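Afp2 (Serratia entomophila, PDB 6RBN) forms part of the contractile sheath around the tube of the anti-feeding prophage, where it probably takes part in the contraction that drives injection. Local coordinates at residues Q218-N223 against R239-S244; R125-F130 against V252-N257; K134-G139 against V158-G163; A179-T184 against K192-Q197. All blocks are in the same frame, centred on the assembly; numbering follows the deposited sequence.

Interaction 1: residues Q218-N223 against R239-S244; sequences QGKALN and RTLEDS
Asn223 points OD1 and ND2 at the backbone of Arg239 and bonds to it twice, in the plane of its amide. Its CG stands anti to its own carbonyl carbon (chi1 -73°), which points the amide at the other loop. Asn223 OD1 accepts from Arg239 N at 3.1 Å, in the carbonyl plane and on a lone pair. Asn223 ND2 donates to Arg239 O at 2.5 Å, and this bond is nearly straight, with an N-H...O angle of 162°. Arg239 O lies close to the plane of the Asn223 amide, so the two bonds together fix the rotation of that side chain. One side chain thus pairs with both the N-H and the C=O of a single residue, much as a neighbouring strand would, although neither segment is regular strand. Beside this pair, the Ala221 methyl sits against Arg239 CB at 3.7 Å.

The two loops flank the small antiparallel hairpin of strands 225-226 and 234-235, in the subtilisin-like part of the sheath protein. A type II' beta turn from Gln218 to Ala221 shapes the first loop, with Gly219 at positive phi.

Farther along, Lys220 and Leu241 cross obliquely. Leu241 CD2 comes within 4.0 Å of Lys220 CB. Lys220 bends at chi3, and its NZ is hydrogen-bonded to Met147 O and Tyr150 O.

The Arg239 side chain runs extended from CG to NE. Within 239-244, Arg239 NH1 makes a salt bridge to Asp243 OD1 at 2.8 Å, in the guanidinium plane. Asp243 OD1 also pairs with Arg248, and Arg239 NE with Glu342.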
loop_
_atom_site.group_PDB
_atom_site.type_symbol
_atom_site.label_atom_id
_atom_site.label_comp_id
_atom_site.label_asym_id
_atom_site.label_seq_id
_atom_site.Cartn_x
_atom_site.Cartn_y
_atom_site.Cartn_z
ATOM N N GLN C 218 77.955 -9.566 63.926
ATOM C CA GLN C 218 76.663 -9.919 64.491
ATOM C C GLN C 218 76.137 -8.765 65.330
ATOM O O GLN C 218 76.885 -7.886 65.760
ATOM C CB GLN C 218 76.769 -11.202 65.327
ATOM C CG GLN C 218 77.751 -11.140 66.504
ATOM C CD GLN C 218 77.118 -10.674 67.807
ATOM O OE1 GLN C 218 75.937 -10.910 68.058
ATOM N NE2 GLN C 218 77.906 -10.007 68.641
ATOM N N GLY C 219 74.835 -8.779 65.567
ATOM C CA GLY C 219 74.264 -7.818 66.493
ATOM C C GLY C 219 74.108 -6.450 65.865
ATOM O O GLY C 219 73.198 -6.212 65.063
ATOM N N LYS C 220 74.992 -5.519 66.232
ATOM C CA LYS C 220 74.778 -4.131 65.845
ATOM C C LYS C 220 75.799 -3.653 64.815
ATOM O O LYS C 220 75.854 -2.456 64.513
ATOM C CB LYS C 220 74.772 -3.242 67.084
ATOM C CG LYS C 220 73.553 -3.496 67.955
ATOM C CD LYS C 220 73.554 -2.663 69.216
ATOM C CE LYS C 220 73.248 -1.213 68.911
ATOM N NZ LYS C 220 73.122 -0.411 70.156
ATOM N N ALA C 221 76.629 -4.563 64.292
ATOM C CA ALA C 221 77.196 -4.442 62.945
ATOM C C ALA C 221 78.057 -3.216 62.640
ATOM O O ALA C 221 77.563 -2.284 61.998
ATOM C CB ALA C 221 76.064 -4.506 61.926
ATOM N N LEU C 222 79.297 -3.156 63.150
ATOM C CA LEU C 222 80.185 -2.023 62.890
ATOM C C LEU C 222 80.465 -1.678 61.435
ATOM O O LEU C 222 80.759 -0.509 61.178
ATOM C CB LEU C 222 81.551 -2.197 63.573
ATOM C CG LEU C 222 81.739 -1.681 64.989
ATOM C CD1 LEU C 222 83.160 -1.908 65.431
ATOM C CD2 LEU C 222 81.472 -0.213 64.985
ATOM N N ASN C 223 80.410 -2.631 60.494
ATOM C CA ASN C 223 80.543 -2.373 59.042
ATOM C C ASN C 223 81.872 -1.707 58.678
ATOM O O ASN C 223 81.921 -0.530 58.316
ATOM C CB ASN C 223 79.369 -1.550 58.502
ATOM C CG ASN C 223 78.099 -2.347 58.402
ATOM O OD1 ASN C 223 78.111 -3.503 57.993
ATOM N ND2 ASN C 223 76.986 -1.731 58.767
ATOM N N ARG C 239 75.368 -4.478 56.812
ATOM C CA ARG C 239 74.310 -4.762 57.769
ATOM C C ARG C 239 73.867 -3.499 58.504
ATOM O O ARG C 239 74.582 -2.499 58.567
ATOM C CB ARG C 239 74.783 -5.820 58.761
ATOM C CG ARG C 239 74.837 -7.225 58.215
ATOM C CD ARG C 239 75.604 -8.110 59.163
ATOM N NE ARG C 239 75.697 -9.490 58.704
ATOM C CZ ARG C 239 75.016 -10.500 59.226
ATOM N NH1 ARG C 239 74.238 -10.298 60.277
ATOM N NH2 ARG C 239 75.157 -11.720 58.735
ATOM N N THR C 240 72.670 -3.568 59.080
ATOM C CA THR C 240 72.069 -2.475 59.836
ATOM C C THR C 240 72.224 -2.735 61.333
ATOM O O THR C 240 72.846 -3.709 61.757
ATOM C CB THR C 240 70.590 -2.296 59.480
ATOM O OG1 THR C 240 69.874 -3.500 59.779
ATOM C CG2 THR C 240 70.415 -1.966 58.022
ATOM N N LEU C 241 71.631 -1.852 62.133
ATOM C CA LEU C 241 71.681 -1.962 63.585
ATOM C C LEU C 241 70.696 -2.976 64.148
ATOM O O LEU C 241 70.768 -3.279 65.343
ATOM C CB LEU C 241 71.428 -0.596 64.218
ATOM C CG LEU C 241 72.550 0.423 64.060
ATOM C CD1 LEU C 241 72.097 1.806 64.457
ATOM C CD2 LEU C 241 73.689 -0.006 64.934
ATOM N N GLU C 242 69.785 -3.505 63.338
ATOM C CA GLU C 242 68.869 -4.555 63.766
ATOM C C GLU C 242 69.205 -5.844 63.033
ATOM O O GLU C 242 69.178 -5.886 61.801
ATOM C CB GLU C 242 67.414 -4.172 63.509
ATOM C CG GLU C 242 66.447 -5.260 63.939
ATOM C CD GLU C 242 64.998 -4.880 63.753
ATOM O OE1 GLU C 242 64.731 -3.750 63.311
ATOM O OE2 GLU C 242 64.121 -5.717 64.043
ATOM N N ASP C 243 69.515 -6.890 63.792
ATOM C CA ASP C 243 69.837 -8.192 63.214
ATOM C C ASP C 243 68.609 -9.096 63.271
ATOM O O ASP C 243 68.489 -9.997 64.098
ATOM C CB ASP C 243 71.027 -8.812 63.936
ATOM C CG ASP C 243 71.518 -10.074 63.266
ATOM O OD1 ASP C 243 72.161 -9.972 62.201
ATOM O OD2 ASP C 243 71.263 -11.170 63.804
ATOM N N SER C 244 67.680 -8.826 62.362
ATOM C CA SER C 244 66.486 -9.635 62.193
ATOM C C SER C 244 66.490 -10.250 60.801
ATOM O O SER C 244 67.289 -9.877 59.942
ATOM C CB SER C 244 65.217 -8.805 62.398
ATOM O OG SER C 244 65.103 -7.807 61.402
#

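Interaction 2: residues R125-F130 against V252-N257; sequences RIFGLF and VRRLFN
Arg254 CG lies over one face of the Phe127 ring, 4.2 Å above its plane and offset toward the rim, so an aliphatic part of the arginine does the touching. The Phe127 side chain is anti to the backbone N (chi1 -171°) and points at the helix.

The Arg253 guanidinium carries Asn257 ND2 over the centre of one face. At its edge, in plane, lies Arg125 NH1. Arg125 NH1 and Arg253 NH2 are only 3.3 Å apart, and as two donors they cannot bond to each other. The two guanidinium planes are turned 62° apart, and the side chains cross at about a right angle. The Arg125 chain bends at chi2 and chi3, and Arg253 bends at chi2; these bends bring the two tips together.

Glu14 of a neighbouring Afp3 chain makes salt bridges to both NH1 of Arg125 and NH2 of Arg253. Glu260 of Afp2 itself, farther along helix 250-267, adds a salt bridge to Arg125. These acids would be expected to offset the repulsion.

Asn257 stands across Arg125, its amide plane 80° from the guanidinium. Its OD1 lies 3.9 Å from Arg125 NH1. The polar end of Arg254 leads elsewhere, to Asp185 and Thr27 O.

The contact sets helix 250-267 beside strand 127-129 of the mixed sheet. It is helix-on-sheet packing that joins the subtilisin-like and C-terminal parts of a tail sheath protein, with an arginine pair at the boundary to another sheath subunit.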
loop_
_atom_site.group_PDB
_atom_site.type_symbol
_atom_site.label_atom_id
_atom_site.label_comp_id
_atom_site.label_asym_id
_atom_site.label_seq_id
_atom_site.Cartn_x
_atom_site.Cartn_y
_atom_site.Cartn_z
ATOM N N ARG C 125 61.221 8.074 56.468
ATOM C CA ARG C 125 61.799 7.220 55.415
ATOM C C ARG C 125 63.260 7.555 55.124
ATOM O O ARG C 125 63.685 7.598 53.968
ATOM C CB ARG C 125 60.985 7.295 54.122
ATOM C CG ARG C 125 59.512 6.992 54.243
ATOM C CD ARG C 125 59.238 5.570 54.646
ATOM N NE ARG C 125 59.027 5.414 56.079
ATOM C CZ ARG C 125 58.975 4.238 56.690
ATOM N NH1 ARG C 125 59.124 3.131 55.987
ATOM N NH2 ARG C 125 58.774 4.168 57.996
ATOM N N ILE C 126 64.032 7.810 56.170
ATOM C CA ILE C 126 65.419 8.186 56.025
ATOM C C ILE C 126 66.308 7.021 56.445
ATOM O O ILE C 126 65.847 6.021 56.983
ATOM C CB ILE C 126 65.735 9.488 56.804
ATOM C CG1 ILE C 126 65.070 9.486 58.185
ATOM C CG2 ILE C 126 65.290 10.695 56.010
ATOM C CD1 ILE C 126 65.880 8.900 59.304
ATOM N N PHE C 127 67.605 7.146 56.180
ATOM C CA PHE C 127 68.584 6.147 56.586
ATOM C C PHE C 127 69.788 6.871 57.164
ATOM O O PHE C 127 70.364 7.741 56.508
ATOM C CB PHE C 127 69.004 5.268 55.407
ATOM C CG PHE C 127 69.850 4.097 55.799
ATOM C CD1 PHE C 127 69.273 2.969 56.355
ATOM C CD2 PHE C 127 71.222 4.123 55.624
ATOM C CE1 PHE C 127 70.042 1.890 56.720
ATOM C CE2 PHE C 127 71.997 3.045 55.992
ATOM C CZ PHE C 127 71.404 1.929 56.542
ATOM N N GLY C 128 70.162 6.516 58.388
ATOM C CA GLY C 128 71.239 7.200 59.075
ATOM C C GLY C 128 72.587 6.528 58.886
ATOM O O GLY C 128 72.690 5.313 58.788
ATOM N N LEU C 129 73.631 7.352 58.841
ATOM C CA LEU C 129 75.004 6.886 58.671
ATOM C C LEU C 129 75.811 7.446 59.838
ATOM O O LEU C 129 76.170 8.627 59.838
ATOM C CB LEU C 129 75.568 7.332 57.330
ATOM C CG LEU C 129 74.842 6.805 56.094
ATOM C CD1 LEU C 129 75.416 7.420 54.838
ATOM C CD2 LEU C 129 74.909 5.296 56.032
ATOM N N PHE C 130 76.087 6.610 60.831
ATOM C CA PHE C 130 76.684 7.057 62.082
ATOM C C PHE C 130 78.203 6.897 62.002
ATOM O O PHE C 130 78.759 6.768 60.910
ATOM C CB PHE C 130 76.031 6.312 63.243
ATOM C CG PHE C 130 74.544 6.469 63.274
ATOM C CD1 PHE C 130 73.977 7.699 63.537
ATOM C CD2 PHE C 130 73.713 5.386 63.056
ATOM C CE1 PHE C 130 72.613 7.854 63.565
ATOM C CE2 PHE C 130 72.345 5.535 63.089
ATOM C CZ PHE C 130 71.797 6.771 63.342
ATOM N N VAL C 252 68.261 -4.184 51.474
ATOM C CA VAL C 252 66.821 -4.415 51.530
ATOM C C VAL C 252 66.095 -3.424 52.423
ATOM O O VAL C 252 64.861 -3.397 52.410
ATOM C CB VAL C 252 66.460 -5.841 51.989
ATOM C CG1 VAL C 252 67.213 -6.868 51.168
ATOM C CG2 VAL C 252 66.689 -6.029 53.460
ATOM N N ARG C 253 66.811 -2.605 53.191
ATOM C CA ARG C 253 66.131 -1.510 53.868
ATOM C C ARG C 253 65.999 -0.300 52.952
ATOM O O ARG C 253 64.909 0.262 52.818
ATOM C CB ARG C 253 66.859 -1.095 55.148
ATOM C CG ARG C 253 66.058 -0.039 55.872
ATOM C CD ARG C 253 64.847 -0.713 56.464
ATOM N NE ARG C 253 63.727 0.176 56.716
ATOM C CZ ARG C 253 62.751 0.351 55.836
ATOM N NH1 ARG C 253 62.779 -0.317 54.699
ATOM N NH2 ARG C 253 61.746 1.166 56.084
ATOM N N ARG C 254 67.098 0.100 52.307
ATOM C CA ARG C 254 67.066 1.204 51.353
ATOM C C ARG C 254 66.264 0.887 50.103
ATOM O O ARG C 254 65.869 1.815 49.394
ATOM C CB ARG C 254 68.478 1.604 50.938
ATOM C CG ARG C 254 69.224 2.416 51.955
ATOM C CD ARG C 254 70.605 2.758 51.443
ATOM N NE ARG C 254 70.558 3.419 50.144
ATOM C CZ ARG C 254 70.338 4.715 49.954
ATOM N NH1 ARG C 254 70.114 5.515 50.984
ATOM N NH2 ARG C 254 70.324 5.208 48.728
ATOM N N LEU C 255 66.043 -0.392 49.800
ATOM C CA LEU C 255 65.159 -0.730 48.693
ATOM C C LEU C 255 63.723 -0.359 49.018
ATOM O O LEU C 255 63.039 0.230 48.178
ATOM C CB LEU C 255 65.286 -2.215 48.341
ATOM C CG LEU C 255 64.652 -2.827 47.081
ATOM C CD1 LEU C 255 63.229 -3.314 47.273
ATOM C CD2 LEU C 255 64.689 -1.816 45.949
ATOM N N PHE C 256 63.252 -0.669 50.228
ATOM C CA PHE C 256 61.858 -0.359 50.527
ATOM C C PHE C 256 61.657 1.131 50.745
ATOM O O PHE C 256 60.587 1.652 50.427
ATOM C CB PHE C 256 61.309 -1.100 51.754
ATOM C CG PHE C 256 61.043 -2.578 51.556
ATOM C CD1 PHE C 256 61.602 -3.308 50.522
ATOM C CD2 PHE C 256 60.081 -3.190 52.332
ATOM C CE1 PHE C 256 61.321 -4.647 50.371
ATOM C CE2 PHE C 256 59.775 -4.520 52.169
ATOM C CZ PHE C 256 60.392 -5.246 51.182
ATOM N N ASN C 257 62.664 1.829 51.274
ATOM C CA ASN C 257 62.560 3.277 51.425
ATOM C C ASN C 257 62.496 3.979 50.078
ATOM O O ASN C 257 61.856 5.025 49.960
ATOM C CB ASN C 257 63.738 3.815 52.233
ATOM C CG ASN C 257 63.702 3.372 53.669
ATOM O OD1 ASN C 257 62.640 3.291 54.276
ATOM N ND2 ASN C 257 64.868 3.092 54.230
#

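Interaction 3: residues K134-G139 against V158-G163; sequences KEKIAG and VFYPWG
Tyr160, Lys134 and Trp162 carry most of this surface contact, in two places, one at each aromatic ring.

Tyr160 reaches out from its loop with CG anti to the backbone N (chi1 161°). Ile137 lies over one face of its ring. The two side chains slide past each other in opposite directions, and Ile137 CD1 sits 3.8 Å from the centroid of the Tyr160 ring as a CH-pi contact. The methyl is offset toward the rim, and its nearest ring atom is Tyr160 CE1 at 3.6 Å. The tip of the tyrosine is fixed from the same residue. Ile137 N donates to Tyr160 OH at 3.2 Å, with an N-H...O angle of 159°. Ile137 therefore meets Tyr160 twice, with its side chain on the ring and its backbone on the hydroxyl.

Both segments are irregular loops of the subtilisin-like part of the sheath protein. One follows strand 127-129 and the other follows strand 156-157, which are neighbours in the mixed sheet. The contact thus joins two loops that leave the same end of adjacent parallel strands.

Lys134 crosses the Trp162 indole at about a right angle. Its CB lies 4.1 Å from the centroid of the five-membered ring, over the face, in a second CH-pi contact. Its CG follows over the centre of the indole. Beyond CG the chain is extended, so NZ ends 5.5 Å from the centroid of the six-membered ring of Trp162, at most a weak cation-pi attraction. Trp162 NE1 donates to Gly132 O, which anchors the indole beside the lysine. Helix 210-216 packs against Ile137 through Phe212 and Tyr216.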
loop_
_atom_site.group_PDB
_atom_site.type_symbol
_atom_site.label_atom_id
_atom_site.label_comp_id
_atom_site.label_asym_id
_atom_site.label_seq_id
_atom_site.Cartn_x
_atom_site.Cartn_y
_atom_site.Cartn_z
ATOM N N LYS C 134 86.790 7.408 67.301
ATOM C CA LYS C 134 87.967 7.952 66.637
ATOM C C LYS C 134 89.244 7.310 67.168
ATOM O O LYS C 134 90.247 7.242 66.449
ATOM C CB LYS C 134 87.990 9.473 66.802
ATOM C CG LYS C 134 88.971 10.194 65.901
ATOM C CD LYS C 134 88.790 11.694 65.984
ATOM C CE LYS C 134 89.756 12.406 65.053
ATOM N NZ LYS C 134 89.596 13.882 65.103
ATOM N N GLU C 135 89.214 6.812 68.399
ATOM C CA GLU C 135 90.318 6.058 68.965
ATOM C C GLU C 135 90.288 4.627 68.436
ATOM O O GLU C 135 89.284 4.158 67.904
ATOM C CB GLU C 135 90.245 6.062 70.493
ATOM C CG GLU C 135 90.417 7.430 71.144
ATOM C CD GLU C 135 89.116 8.206 71.244
ATOM O OE1 GLU C 135 88.059 7.652 70.876
ATOM O OE2 GLU C 135 89.152 9.375 71.685
ATOM N N LYS C 136 91.406 3.927 68.591
ATOM C CA LYS C 136 91.481 2.554 68.118
ATOM C C LYS C 136 90.794 1.619 69.099
ATOM O O LYS C 136 91.028 1.689 70.308
ATOM C CB LYS C 136 92.931 2.120 67.910
ATOM C CG LYS C 136 93.054 0.724 67.315
ATOM C CD LYS C 136 94.493 0.282 67.152
ATOM C CE LYS C 136 95.140 0.953 65.961
ATOM N NZ LYS C 136 96.505 0.420 65.711
ATOM N N ILE C 137 89.936 0.752 68.571
ATOM C CA ILE C 137 89.364 -0.319 69.374
ATOM C C ILE C 137 90.440 -1.368 69.614
ATOM O O ILE C 137 91.154 -1.769 68.685
ATOM C CB ILE C 137 88.130 -0.900 68.672
ATOM C CG1 ILE C 137 87.064 0.179 68.502
ATOM C CG2 ILE C 137 87.549 -2.025 69.460
ATOM C CD1 ILE C 137 85.903 -0.249 67.646
ATOM N N ALA C 138 90.568 -1.813 70.867
ATOM C CA ALA C 138 91.726 -2.597 71.286
ATOM C C ALA C 138 91.687 -4.024 70.751
ATOM O O ALA C 138 92.666 -4.501 70.165
ATOM C CB ALA C 138 91.821 -2.607 72.811
ATOM N N GLY C 139 90.575 -4.722 70.942
ATOM C CA GLY C 139 90.468 -6.137 70.636
ATOM C C GLY C 139 90.034 -6.984 71.812
ATOM O O GLY C 139 89.505 -8.085 71.610
ATOM N N VAL C 158 76.899 1.980 61.213
ATOM C CA VAL C 158 77.877 2.667 62.048
ATOM C C VAL C 158 79.158 3.014 61.294
ATOM O O VAL C 158 79.626 4.146 61.407
ATOM C CB VAL C 158 78.167 1.840 63.315
ATOM C CG1 VAL C 158 79.175 2.544 64.193
ATOM C CG2 VAL C 158 76.891 1.649 64.072
ATOM N N PHE C 159 79.745 2.071 60.538
ATOM C CA PHE C 159 80.922 2.314 59.687
ATOM C C PHE C 159 82.141 2.821 60.457
ATOM O O PHE C 159 82.389 4.022 60.456
ATOM C CB PHE C 159 80.589 3.269 58.537
ATOM C CG PHE C 159 79.577 2.724 57.590
ATOM C CD1 PHE C 159 79.937 1.792 56.635
ATOM C CD2 PHE C 159 78.260 3.136 57.659
ATOM C CE1 PHE C 159 79.003 1.285 55.765
ATOM C CE2 PHE C 159 77.326 2.639 56.790
ATOM C CZ PHE C 159 77.695 1.709 55.842
ATOM N N TYR C 160 82.835 1.933 61.192
ATOM C CA TYR C 160 83.838 2.367 62.172
ATOM C C TYR C 160 85.029 3.162 61.624
ATOM O O TYR C 160 85.170 4.331 62.024
ATOM C CB TYR C 160 84.293 1.162 63.006
ATOM C CG TYR C 160 85.614 1.348 63.719
ATOM C CD1 TYR C 160 85.746 2.223 64.781
ATOM C CD2 TYR C 160 86.727 0.613 63.337
ATOM C CE1 TYR C 160 86.956 2.385 65.422
ATOM C CE2 TYR C 160 87.934 0.760 63.978
ATOM C CZ TYR C 160 88.041 1.644 65.017
ATOM O OH TYR C 160 89.247 1.791 65.656
ATOM N N PRO C 161 85.923 2.624 60.773
ATOM C CA PRO C 161 87.270 3.219 60.678
ATOM C C PRO C 161 87.337 4.575 59.989
ATOM O O PRO C 161 86.891 4.755 58.855
ATOM C CB PRO C 161 88.047 2.187 59.846
ATOM C CG PRO C 161 87.207 0.978 59.811
ATOM C CD PRO C 161 85.812 1.498 59.835
ATOM N N TRP C 162 87.926 5.533 60.699
ATOM C CA TRP C 162 88.020 6.908 60.233
ATOM C C TRP C 162 89.001 7.038 59.077
ATOM O O TRP C 162 89.875 6.194 58.873
ATOM C CB TRP C 162 88.445 7.808 61.392
ATOM C CG TRP C 162 87.338 8.103 62.347
ATOM C CD1 TRP C 162 86.822 7.261 63.281
ATOM C CD2 TRP C 162 86.695 9.365 62.548
ATOM N NE1 TRP C 162 85.840 7.894 63.999
ATOM C CE2 TRP C 162 85.751 9.192 63.577
ATOM C CE3 TRP C 162 86.804 10.615 61.937
ATOM C CZ2 TRP C 162 84.925 10.219 64.009
ATOM C CZ3 TRP C 162 85.983 11.635 62.372
ATOM C CH2 TRP C 162 85.055 11.433 63.394
ATOM N N GLY C 163 88.845 8.117 58.310
ATOM C CA GLY C 163 89.693 8.337 57.160
ATOM C C GLY C 163 90.845 9.284 57.442
ATOM O O GLY C 163 90.864 10.014 58.428
#

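Interaction 4: residues A179-T184 against K192-Q197; sequences ASITQT and KAPANQ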
loop_
_atom_site.group_PDB
_atom_site.type_symbol
_atom_site.label_atom_id
_atom_site.label_comp_id
_atom_site.label_asym_id
_atom_site.label_seq_id
_atom_site.Cartn_x
_atom_site.Cartn_y
_atom_site.Cartn_z
ATOM N N ALA C 179 79.673 8.288 50.219
ATOM C CA ALA C 179 80.189 8.411 48.864
ATOM C C ALA C 179 80.191 7.095 48.109
ATOM O O ALA C 179 80.216 7.110 46.874
ATOM C CB ALA C 179 81.608 8.973 48.886
ATOM N N SER C 180 80.179 5.964 48.808
ATOM C CA SER C 180 79.981 4.690 48.137
ATOM C C SER C 180 78.514 4.421 47.847
ATOM O O SER C 180 78.211 3.609 46.969
ATOM C CB SER C 180 80.560 3.551 48.972
ATOM O OG SER C 180 79.844 3.395 50.178
ATOM N N ILE C 181 77.603 5.076 48.568
ATOM C CA ILE C 181 76.177 4.960 48.276
ATOM C C ILE C 181 75.836 5.685 46.978
ATOM O O ILE C 181 75.007 5.211 46.190
ATOM C CB ILE C 181 75.361 5.473 49.481
ATOM C CG1 ILE C 181 75.426 4.467 50.627
ATOM C CG2 ILE C 181 73.914 5.746 49.148
ATOM C CD1 ILE C 181 74.830 4.975 51.908
ATOM N N THR C 182 76.502 6.810 46.712
ATOM C CA THR C 182 76.241 7.587 45.503
ATOM C C THR C 182 76.638 6.822 44.249
ATOM O O THR C 182 75.873 6.756 43.279
ATOM C CB THR C 182 77.002 8.906 45.562
ATOM O OG1 THR C 182 76.654 9.585 46.762
ATOM C CG2 THR C 182 76.637 9.784 44.385
ATOM N N GLN C 183 77.831 6.231 44.251
ATOM C CA GLN C 183 78.294 5.490 43.090
ATOM C C GLN C 183 77.584 4.157 42.932
ATOM O O GLN C 183 77.560 3.610 41.825
ATOM C CB GLN C 183 79.801 5.285 43.184
ATOM C CG GLN C 183 80.595 6.556 43.010
ATOM C CD GLN C 183 82.076 6.339 43.185
ATOM O OE1 GLN C 183 82.513 5.271 43.608
ATOM N NE2 GLN C 183 82.863 7.341 42.829
ATOM N N THR C 184 77.007 3.619 44.006
ATOM C CA THR C 184 76.239 2.387 43.892
ATOM C C THR C 184 74.846 2.655 43.336
ATOM O O THR C 184 74.369 1.911 42.473
ATOM C CB THR C 184 76.149 1.703 45.255
ATOM O OG1 THR C 184 77.471 1.476 45.754
ATOM C CG2 THR C 184 75.439 0.368 45.148
ATOM N N LYS C 192 71.338 -2.761 45.388
ATOM C CA LYS C 192 72.638 -3.404 45.421
ATOM C C LYS C 192 73.441 -2.833 46.584
ATOM O O LYS C 192 73.279 -1.667 46.952
ATOM C CB LYS C 192 73.370 -3.215 44.084
ATOM C CG LYS C 192 74.588 -4.108 43.869
ATOM C CD LYS C 192 75.879 -3.378 44.152
ATOM C CE LYS C 192 77.076 -4.261 43.905
ATOM N NZ LYS C 192 77.115 -5.376 44.880
ATOM N N ALA C 193 74.291 -3.671 47.170
ATOM C CA ALA C 193 74.998 -3.297 48.385
ATOM C C ALA C 193 76.089 -2.271 48.093
ATOM O O ALA C 193 76.819 -2.401 47.110
ATOM C CB ALA C 193 75.610 -4.527 49.046
ATOM N N PRO C 194 76.254 -1.265 48.952
ATOM C CA PRO C 194 77.311 -0.268 48.753
ATOM C C PRO C 194 78.715 -0.742 49.099
ATOM O O PRO C 194 79.608 0.100 49.211
ATOM C CB PRO C 194 76.889 0.864 49.703
ATOM C CG PRO C 194 75.450 0.646 49.960
ATOM C CD PRO C 194 75.278 -0.829 49.962
ATOM N N ALA C 195 78.950 -2.043 49.263
ATOM C CA ALA C 195 80.196 -2.533 49.837
ATOM C C ALA C 195 81.380 -2.453 48.878
ATOM O O ALA C 195 82.277 -1.632 49.079
ATOM C CB ALA C 195 80.013 -3.972 50.313
ATOM N N ASN C 196 81.371 -3.225 47.795
ATOM C CA ASN C 196 82.562 -3.352 46.955
ATOM C C ASN C 196 82.793 -2.167 46.020
ATOM O O ASN C 196 83.582 -2.296 45.079
ATOM C CB ASN C 196 82.504 -4.641 46.137
ATOM C CG ASN C 196 82.872 -5.854 46.947
ATOM O OD1 ASN C 196 83.831 -5.829 47.709
ATOM N ND2 ASN C 196 82.110 -6.926 46.790
ATOM N N GLN C 197 82.137 -1.035 46.238
ATOM C CA GLN C 197 82.429 0.166 45.477
ATOM C C GLN C 197 83.662 0.841 46.058
ATOM O O GLN C 197 83.762 1.026 47.274
ATOM C CB GLN C 197 81.237 1.115 45.504
ATOM C CG GLN C 197 81.427 2.331 44.651
ATOM C CD GLN C 197 81.490 1.990 43.183
ATOM O OE1 GLN C 197 80.730 1.157 42.696
ATOM N NE2 GLN C 197 82.403 2.631 42.467
#
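Polar contacts join the two glutamines and fix the threonine. Gln183 and Gln197 cross at about a right angle, with their amide planes 84° apart. Gln197 NE2 donates to Gln183 OE1 at 2.9 Å, but the N-H...O angle is only 128°, so the bond is weak. Gln197 reaches it by a bend at chi2, while Gln183 is extended beyond CG. Thr184 OG1 turns back to its own helix and donates to Ser180 O at 2.6 Å, nearly along the C=O axis. Ser180 O also takes Thr184 N, so two donors share it. Ser180 OG bonds to Ala177 O in the preceding turn.

Van der Waals contacts centre on Pro194. Its ring lies alongside Ile181 as an apolar pair, both pointing the same way, with Pro194 CG 3.9 Å from Ile181 CG1. Thr184 is held with CG2 anti to the backbone N, and this methyl rests 3.5 Å from Lys192 O. The same residue presents OG1 to Pro194 CA. Gln197 packs its aliphatic part too, with CG 3.7 Å from Gln183 CB.

On another side, Ile181 meets Arg254 of helix 250-267. Here the loop after helix 173-187 folds back against the helix it has just left. It lays residues 192-197 obliquely back across the C-terminal half of that helix, within the subtilisin-like part of the sheath protein.

From the N terminus, residues 125-130 open interaction 2, which closes only at 252-257 in helix 250-267. The other three lie nested inside that long loop, one after another. Interaction 3 comes first and ties the loops after strands 127-129 and 156-157. Interaction 4 follows, folding the chain back on helix 173-187. Interaction 1 is last and joins the two ends of the short hairpin. None of them cross. Interaction 2 touches all three: Phe130 meets Leu241, Leu129 meets Phe159, and Arg254 meets Ile181. Interactions 1 and 3 also touch, Leu222 against Val158, with a probable backbone hydrogen bond between Leu222 and Tyr160. Interaction 4 touches neither of these two.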